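Local coordinates for Non-fluorescent flavoprotein (Photobacterium phosphoreum, PDB 1FVP) that is a non-fluorescent homodimeric flavoprotein of the bacterial luciferase family that binds two FMN molecules per subunit, each carrying a covalently attached myristate, at residues L92-D97 / N193-L198; L128-N133 / S182-L187. All blocks are in the same frame, centred on the assembly; numbering follows the deposited sequence.

Interaction 1 of 2, residues L92-D97 / N193-L198; sequences LVFKWD and NTVDFL. With FMA (6-(3-tetradecanoic acid) flavine mononucleotide), chain D.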
loop_
_atom_site.group_PDB
_atom_site.type_symbol
_atom_site.label_atom_id
_atom_site.label_comp_id
_atom_site.label_asym_id
_atom_site.label_seq_id
_atom_site.Cartn_x
_atom_site.Cartn_y
_atom_site.Cartn_z
ATOM N N LEU A 92 13.367 1.713 5.549
ATOM C CA LEU A 92 12.796 0.536 6.188
ATOM C C LEU A 92 11.495 0.870 6.947
ATOM O O LEU A 92 11.256 2.012 7.383
ATOM C CB LEU A 92 13.806 -0.014 7.191
ATOM C CG LEU A 92 15.250 -0.267 6.909
ATOM C CD1 LEU A 92 15.940 -0.624 8.228
ATOM C CD2 LEU A 92 15.370 -1.465 5.981
ATOM N N VAL A 93 10.721 -0.187 7.114
ATOM C CA VAL A 93 9.447 -0.067 7.887
ATOM C C VAL A 93 9.617 -1.121 8.992
ATOM O O VAL A 93 9.576 -2.328 8.752
ATOM C CB VAL A 93 8.229 -0.094 6.978
ATOM C CG1 VAL A 93 7.923 -1.473 6.390
ATOM C CG2 VAL A 93 7.007 0.519 7.645
ATOM N N PHE A 94 9.889 -0.609 10.179
ATOM C CA PHE A 94 10.154 -1.403 11.387
ATOM C C PHE A 94 8.961 -2.211 11.817
ATOM O O PHE A 94 7.866 -1.643 11.835
ATOM C CB PHE A 94 10.798 -0.521 12.472
ATOM C CG PHE A 94 12.246 -0.266 12.098
ATOM C CD1 PHE A 94 13.168 -1.317 12.211
ATOM C CD2 PHE A 94 12.666 0.950 11.593
ATOM C CE1 PHE A 94 14.496 -1.153 11.880
ATOM C CE2 PHE A 94 14.005 1.140 11.231
ATOM C CZ PHE A 94 14.906 0.089 11.375
ATOM N N LYS A 95 9.190 -3.487 12.121
ATOM C CA LYS A 95 8.062 -4.326 12.548
ATOM C C LYS A 95 7.553 -3.904 13.931
ATOM O O LYS A 95 8.180 -3.266 14.778
ATOM C CB LYS A 95 8.248 -5.819 12.478
ATOM C CG LYS A 95 8.190 -6.323 11.027
ATOM C CD LYS A 95 7.664 -7.728 10.992
ATOM C CE LYS A 95 8.469 -8.724 11.780
ATOM N NZ LYS A 95 8.460 -10.045 11.077
ATOM N N TRP A 96 6.323 -4.282 14.127
ATOM C CA TRP A 96 5.472 -4.050 15.304
ATOM C C TRP A 96 5.814 -5.084 16.367
ATOM O O TRP A 96 5.985 -4.613 17.504
ATOM C CB TRP A 96 4.088 -4.019 14.790
ATOM C CG TRP A 96 2.807 -4.669 14.920
ATOM C CD1 TRP A 96 1.648 -4.046 14.510
ATOM C CD2 TRP A 96 2.364 -5.948 15.380
ATOM N NE1 TRP A 96 0.556 -4.838 14.694
ATOM C CE2 TRP A 96 0.965 -6.017 15.248
ATOM C CE3 TRP A 96 3.010 -7.045 15.903
ATOM C CZ2 TRP A 96 0.205 -7.114 15.621
ATOM C CZ3 TRP A 96 2.266 -8.152 16.271
ATOM C CH2 TRP A 96 0.880 -8.195 16.143
ATOM N N ASP A 97 5.921 -6.347 16.006
ATOM C CA ASP A 97 6.240 -7.440 16.918
ATOM C C ASP A 97 7.751 -7.686 17.078
ATOM O O ASP A 97 8.200 -8.844 17.226
ATOM C CB ASP A 97 5.552 -8.757 16.593
ATOM C CG ASP A 97 5.441 -9.097 15.136
ATOM O OD1 ASP A 97 5.666 -8.275 14.252
ATOM O OD2 ASP A 97 5.083 -10.267 14.889
ATOM N N ASN A 193 16.493 9.209 16.254
ATOM C CA ASN A 193 15.470 10.185 15.841
ATOM C C ASN A 193 15.270 10.191 14.327
ATOM O O ASN A 193 15.033 11.279 13.770
ATOM C CB ASN A 193 15.880 11.552 16.391
ATOM C CG ASN A 193 15.072 11.981 17.594
ATOM O OD1 ASN A 193 14.832 13.193 17.718
ATOM N ND2 ASN A 193 14.631 11.069 18.453
ATOM N N THR A 194 15.335 9.023 13.711
ATOM C CA THR A 194 15.172 8.885 12.261
ATOM C C THR A 194 13.919 8.148 11.818
ATOM O O THR A 194 13.962 7.503 10.712
ATOM C CB THR A 194 16.451 8.187 11.630
ATOM O OG1 THR A 194 16.439 6.757 11.943
ATOM C CG2 THR A 194 17.749 8.855 12.100
ATOM N N VAL A 195 12.829 8.215 12.593
ATOM C CA VAL A 195 11.641 7.462 12.141
ATOM C C VAL A 195 10.389 8.328 12.201
ATOM O O VAL A 195 10.391 9.293 12.957
ATOM C CB VAL A 195 11.459 6.219 13.022
ATOM C CG1 VAL A 195 12.485 5.135 12.821
ATOM C CG2 VAL A 195 11.360 6.684 14.470
ATOM N N ASP A 196 9.441 7.900 11.422
ATOM C CA ASP A 196 8.084 8.356 11.178
ATOM C C ASP A 196 7.206 7.188 11.653
ATOM O O ASP A 196 7.711 6.046 11.573
ATOM C CB ASP A 196 7.875 8.734 9.726
ATOM C CG ASP A 196 7.960 10.244 9.553
ATOM O OD1 ASP A 196 8.523 10.927 10.430
ATOM O OD2 ASP A 196 7.442 10.702 8.506
ATOM N N PHE A 197 5.994 7.473 12.122
ATOM C CA PHE A 197 5.155 6.395 12.669
ATOM C C PHE A 197 3.813 6.093 12.018
ATOM O O PHE A 197 2.987 6.886 11.589
ATOM C CB PHE A 197 4.948 6.581 14.171
ATOM C CG PHE A 197 5.978 7.365 14.896
ATOM C CD1 PHE A 197 5.936 8.757 14.853
ATOM C CD2 PHE A 197 6.985 6.719 15.612
ATOM C CE1 PHE A 197 6.899 9.517 15.524
ATOM C CE2 PHE A 197 7.964 7.457 16.293
ATOM C CZ PHE A 197 7.896 8.862 16.234
ATOM N N LEU A 198 3.616 4.792 11.977
ATOM C CA LEU A 198 2.429 4.115 11.469
ATOM C C LEU A 198 1.952 3.471 12.785
ATOM O O LEU A 198 2.615 2.468 13.133
ATOM C CB LEU A 198 2.867 3.112 10.424
ATOM C CG LEU A 198 3.187 3.563 9.027
ATOM C CD1 LEU A 198 2.960 2.416 8.037
ATOM C CD2 LEU A 198 2.286 4.749 8.675
HETATM N N1 FMA D . 11.849 16.341 17.958
HETATM C C2 FMA D . 11.730 16.611 16.657
HETATM O O2 FMA D . 12.575 16.810 15.868
HETATM N N3 FMA D . 10.399 16.679 16.069
HETATM C C4 FMA D . 9.298 16.478 16.818
HETATM O O4 FMA D . 8.212 16.551 16.285
HETATM C C4A FMA D . 9.449 16.195 18.212
HETATM N N5 FMA D . 8.448 15.986 19.029
HETATM C C5A FMA D . 8.526 15.720 20.342
HETATM C C6 FMA D . 7.401 15.509 21.134
HETATM C C7 FMA D . 7.586 15.243 22.468
HETATM C C7M FMA D . 6.399 14.979 23.460
HETATM C C8 FMA D . 8.904 15.187 23.054
HETATM C C8M FMA D . 9.154 14.903 24.500
HETATM C C9 FMA D . 9.995 15.404 22.240
HETATM C C9A FMA D . 9.879 15.663 20.906
HETATM N N10 FMA D . 10.937 15.882 20.033
HETATM C C10 FMA D . 10.841 16.151 18.732
HETATM C C1B FMA D . 12.369 15.828 20.568
HETATM C C2B FMA D . 13.461 15.397 19.496
HETATM O O2B FMA D . 14.132 14.360 20.188
HETATM C C3B FMA D . 14.338 16.584 19.168
HETATM O "O3'" FMA D . 13.699 17.785 19.464
HETATM C C4B FMA D . 14.853 16.648 17.726
HETATM O "O4'" FMA D . 15.611 15.431 17.389
HETATM C C5B FMA D . 15.801 17.865 17.539
HETATM O "O5'" FMA D . 17.154 17.281 17.059
HETATM P P FMA D . 18.599 17.559 17.635
HETATM O O1P FMA D . 18.767 19.065 17.233
HETATM O O2P FMA D . 18.548 17.367 19.071
HETATM O O3P FMA D . 19.459 16.623 17.093
HETATM C "C1'" FMA D . 4.341 17.347 20.292
HETATM O "O1'" FMA D . 4.043 17.076 21.517
HETATM O "O2'" FMA D . 3.806 18.319 19.748
HETATM C "C2'" FMA D . 5.733 16.940 19.936
HETATM C "C3'" FMA D . 6.082 15.549 20.480
HETATM C "C4'" FMA D . 5.850 14.548 19.389
HETATM C "C5'" FMA D . 4.536 13.810 19.306
HETATM C "C6'" FMA D . 4.694 12.332 19.048
HETATM C "C7'" FMA D . 3.490 11.728 18.339
HETATM C "C8'" FMA D . 2.759 10.678 19.062
HETATM C "C9'" FMA D . 3.127 9.219 18.854
HETATM C C11 FMA D . 2.570 8.305 19.902
HETATM C C12 FMA D . 1.218 8.485 20.487
HETATM C C13 FMA D . 0.675 7.470 21.436
HETATM C C14 FMA D . -0.716 7.683 21.943
HETATM C C15 FMA D . -1.040 9.095 22.340
#
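Phe94 and Val195 meet through apolar side chains. CD2 of the Phe94 ring lies 4.4 Å from Val195 CG1, and the methyl approaches the ring obliquely. Phe94 CG is anti to its carbonyl carbon (chi1 -75°), which brings the ring nearer Val195. Val93 CG2 and Leu198 CD1 form the second pair, 4.5 Å apart. Both pairs are loose, and all four residues are buried. Strands 92-94 and 195-199 are not direct neighbours. Strand 126-134 lies between them and runs parallel to both in the sheet, which forms the incomplete beta/alpha barrel of this luciferase relative. The contact reaches across that middle strand on both of its faces. Phe94 and Val195 pack on the side of helix 100-116, where Phe94 touches Leu107. Val93 and Leu198 lie on the other side, against Ile66 and Leu68. Just before strand 195-199, Asn193 reaches the flavin ligand. Its CB is 4.0 Å from FMA O4', and its CG is 3.5 Å from the same oxygen. Asn193 OD1 accepts a hydrogen bond from FMA O2B at 2.8 Å. It accepts another from FMA O4', modelled so short that its length is doubtful. Asn193 ND2 lies farther off, 3.8 Å from FMA O2B.

Interaction 2 of 2, residues L128-N133 / S182-L187; sequences LMLHVN and SYVANL. With FMA (6-(3-tetradecanoic acid) flavine mononucleotide), chain D.
The backbone N of Leu187 donates a hydrogen bond of 3.0 Å to Tyr183 O. It is a normal helical bond, but the helix is kinked here: Asn186 N has no bond to the turn before. On the helix surface, Asn186 ND2 bonds Ser182 O at 3.0 Å. The carbonyl points almost straight at the donor, with a C=O...N angle of 174°, while the oxygen sits slightly out of the amide plane of Asn186. Leu130 meets both Val184 and Leu187. Its CG is anti to its carbonyl carbon (chi1 -46°), which aims the branched end at the helix. CD1 lies 4.1 Å from Val184 CG1, and CD2 lies 4.4 Å from Leu187 CD2. This is helix-on-sheet packing in the beta/alpha barrel: helix 178-190 lies against strand 126-134, with which strand 195-199 pairs. The same helix lines a flavin site. Both methyls of Val184 touch the myristate tail of FMA. CG1 lies against C11 as well as Leu130, and CG2 is near C9' and C11. Farther along the tail, Val132 CG2 lies 3.5 Å from FMA C13, and its CG1 is near C14. Ala185, at the centre of an inverse gamma turn, sets its CB 3.4 Å from FMA C7.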
loop_
_atom_site.group_PDB
_atom_site.type_symbol
_atom_site.label_atom_id
_atom_site.label_comp_id
_atom_site.label_asym_id
_atom_site.label_seq_id
_atom_site.Cartn_x
_atom_site.Cartn_y
_atom_site.Cartn_z
ATOM N N LEU A 128 8.224 3.615 11.685
ATOM C CA LEU A 128 7.999 2.829 12.919
ATOM C C LEU A 128 6.530 2.466 13.077
ATOM O O LEU A 128 5.698 3.390 13.021
ATOM C CB LEU A 128 8.627 3.688 14.017
ATOM C CG LEU A 128 8.924 3.100 15.374
ATOM C CD1 LEU A 128 9.754 1.831 15.280
ATOM C CD2 LEU A 128 9.639 4.165 16.213
ATOM N N MET A 129 6.285 1.170 13.239
ATOM C CA MET A 129 4.949 0.619 13.388
ATOM C C MET A 129 4.658 0.151 14.835
ATOM O O MET A 129 5.120 -0.936 15.241
ATOM C CB MET A 129 4.622 -0.555 12.488
ATOM C CG MET A 129 5.075 -0.492 11.084
ATOM S SD MET A 129 4.196 -1.785 10.117
ATOM C CE MET A 129 4.612 -3.234 11.088
ATOM N N LEU A 130 3.836 0.937 15.496
ATOM C CA LEU A 130 3.359 0.760 16.847
ATOM C C LEU A 130 1.822 0.613 16.942
ATOM O O LEU A 130 1.006 1.231 16.262
ATOM C CB LEU A 130 3.754 1.993 17.663
ATOM C CG LEU A 130 5.123 2.583 17.610
ATOM C CD1 LEU A 130 5.075 4.072 17.911
ATOM C CD2 LEU A 130 5.991 1.852 18.635
ATOM N N HIS A 131 1.454 -0.196 17.910
ATOM C CA HIS A 131 0.128 -0.582 18.347
ATOM C C HIS A 131 -0.335 0.246 19.535
ATOM O O HIS A 131 -0.365 -0.338 20.636
ATOM C CB HIS A 131 0.085 -2.077 18.818
ATOM C CG HIS A 131 -0.820 -2.853 17.935
ATOM N ND1 HIS A 131 -0.506 -3.938 17.174
ATOM C CD2 HIS A 131 -2.135 -2.586 17.687
ATOM C CE1 HIS A 131 -1.597 -4.319 16.511
ATOM N NE2 HIS A 131 -2.590 -3.520 16.786
ATOM N N VAL A 132 -0.672 1.500 19.394
ATOM C CA VAL A 132 -1.138 2.325 20.522
ATOM C C VAL A 132 -2.413 1.806 21.183
ATOM O O VAL A 132 -3.277 1.137 20.575
ATOM C CB VAL A 132 -1.349 3.767 20.007
ATOM C CG1 VAL A 132 -2.219 4.626 20.893
ATOM C CG2 VAL A 132 -0.005 4.450 19.809
ATOM N N ASN A 133 -2.537 2.165 22.451
ATOM C CA ASN A 133 -3.708 1.831 23.295
ATOM C C ASN A 133 -3.596 2.746 24.519
ATOM O O ASN A 133 -2.815 2.368 25.381
ATOM C CB ASN A 133 -3.798 0.366 23.660
ATOM C CG ASN A 133 -4.967 0.074 24.572
ATOM O OD1 ASN A 133 -5.234 0.876 25.453
ATOM N ND2 ASN A 133 -5.677 -1.028 24.386
ATOM N N SER A 182 5.349 10.884 25.876
ATOM C CA SER A 182 6.707 10.871 26.438
ATOM C C SER A 182 7.432 9.546 26.285
ATOM O O SER A 182 8.612 9.472 26.682
ATOM C CB SER A 182 6.671 11.257 27.918
ATOM O OG SER A 182 5.796 12.361 28.115
ATOM N N TYR A 183 6.781 8.533 25.757
ATOM C CA TYR A 183 7.414 7.220 25.587
ATOM C C TYR A 183 7.933 7.059 24.159
ATOM O O TYR A 183 9.040 6.538 23.970
ATOM C CB TYR A 183 6.492 6.024 25.865
ATOM C CG TYR A 183 7.057 4.698 25.417
ATOM C CD1 TYR A 183 8.175 4.141 26.021
ATOM C CD2 TYR A 183 6.475 4.004 24.369
ATOM C CE1 TYR A 183 8.695 2.914 25.620
ATOM C CE2 TYR A 183 6.983 2.777 23.950
ATOM C CZ TYR A 183 8.093 2.224 24.579
ATOM O OH TYR A 183 8.552 1.017 24.126
ATOM N N VAL A 184 7.064 7.446 23.248
ATOM C CA VAL A 184 7.436 7.325 21.813
ATOM C C VAL A 184 8.511 8.370 21.559
ATOM O O VAL A 184 9.633 8.051 21.120
ATOM C CB VAL A 184 6.132 7.394 21.019
ATOM C CG1 VAL A 184 5.175 6.265 21.398
ATOM C CG2 VAL A 184 5.423 8.721 21.244
ATOM N N ALA A 185 8.196 9.613 21.887
ATOM C CA ALA A 185 9.127 10.733 21.691
ATOM C C ALA A 185 10.227 10.627 22.741
ATOM O O ALA A 185 10.603 11.601 23.400
ATOM C CB ALA A 185 8.400 12.056 21.706
ATOM N N ASN A 186 10.712 9.424 22.865
ATOM C CA ASN A 186 11.782 8.979 23.774
ATOM C C ASN A 186 12.478 7.857 22.966
ATOM O O ASN A 186 13.705 7.771 22.883
ATOM C CB ASN A 186 11.228 8.525 25.108
ATOM C CG ASN A 186 12.101 8.635 26.340
ATOM O OD1 ASN A 186 13.220 8.088 26.425
ATOM N ND2 ASN A 186 11.562 9.358 27.340
ATOM N N LEU A 187 11.577 7.065 22.390
ATOM C CA LEU A 187 11.927 5.935 21.556
ATOM C C LEU A 187 12.467 6.435 20.212
ATOM O O LEU A 187 13.401 5.813 19.661
ATOM C CB LEU A 187 10.734 4.982 21.371
ATOM C CG LEU A 187 11.113 3.711 20.603
ATOM C CD1 LEU A 187 12.279 2.989 21.267
ATOM C CD2 LEU A 187 9.911 2.790 20.515
HETATM N N1 FMA D . 11.849 16.341 17.958
HETATM C C2 FMA D . 11.730 16.611 16.657
HETATM O O2 FMA D . 12.575 16.810 15.868
HETATM N N3 FMA D . 10.399 16.679 16.069
HETATM C C4 FMA D . 9.298 16.478 16.818
HETATM O O4 FMA D . 8.212 16.551 16.285
HETATM C C4A FMA D . 9.449 16.195 18.212
HETATM N N5 FMA D . 8.448 15.986 19.029
HETATM C C5A FMA D . 8.526 15.720 20.342
HETATM C C6 FMA D . 7.401 15.509 21.134
HETATM C C7 FMA D . 7.586 15.243 22.468
HETATM C C7M FMA D . 6.399 14.979 23.460
HETATM C C8 FMA D . 8.904 15.187 23.054
HETATM C C8M FMA D . 9.154 14.903 24.500
HETATM C C9 FMA D . 9.995 15.404 22.240
HETATM C C9A FMA D . 9.879 15.663 20.906
HETATM N N10 FMA D . 10.937 15.882 20.033
HETATM C C10 FMA D . 10.841 16.151 18.732
HETATM C C1B FMA D . 12.369 15.828 20.568
HETATM C C2B FMA D . 13.461 15.397 19.496
HETATM O O2B FMA D . 14.132 14.360 20.188
HETATM C C3B FMA D . 14.338 16.584 19.168
HETATM O "O3'" FMA D . 13.699 17.785 19.464
HETATM C C4B FMA D . 14.853 16.648 17.726
HETATM O "O4'" FMA D . 15.611 15.431 17.389
HETATM C C5B FMA D . 15.801 17.865 17.539
HETATM O "O5'" FMA D . 17.154 17.281 17.059
HETATM P P FMA D . 18.599 17.559 17.635
HETATM O O1P FMA D . 18.767 19.065 17.233
HETATM O O2P FMA D . 18.548 17.367 19.071
HETATM O O3P FMA D . 19.459 16.623 17.093
HETATM C "C1'" FMA D . 4.341 17.347 20.292
HETATM O "O1'" FMA D . 4.043 17.076 21.517
HETATM O "O2'" FMA D . 3.806 18.319 19.748
HETATM C "C2'" FMA D . 5.733 16.940 19.936
HETATM C "C3'" FMA D . 6.082 15.549 20.480
HETATM C "C4'" FMA D . 5.850 14.548 19.389
HETATM C "C5'" FMA D . 4.536 13.810 19.306
HETATM C "C6'" FMA D . 4.694 12.332 19.048
HETATM C "C7'" FMA D . 3.490 11.728 18.339
HETATM C "C8'" FMA D . 2.759 10.678 19.062
HETATM C "C9'" FMA D . 3.127 9.219 18.854
HETATM C C11 FMA D . 2.570 8.305 19.902
HETATM C C12 FMA D . 1.218 8.485 20.487
HETATM C C13 FMA D . 0.675 7.470 21.436
HETATM C C14 FMA D . -0.716 7.683 21.943
HETATM C C15 FMA D . -1.040 9.095 22.340
#

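The centres of interactions 1 and 2 are about 9 Å apart, and both reach the same sheet. Strand 126-134, which carries part of interaction 2, is flanked by strands 92-94 and 195-199 of interaction 1. Probable backbone hydrogen bonds join Leu128 to Asp196 and Leu198. Along the chain the order is 92-97, 128-133, 182-187, 193-198, so interaction 2 falls wholly within the span of interaction 1. Helix 178-190 leads almost directly into strand 195-199. This short connection links Val184 and Ala185 to Asn193 in one FMA site, and Val132 joins them from strand 126-134. Asn193 bonds the ribityl chain at O2B, and doubtfully at O4'. The other three border the myristate tail and the flavin ring.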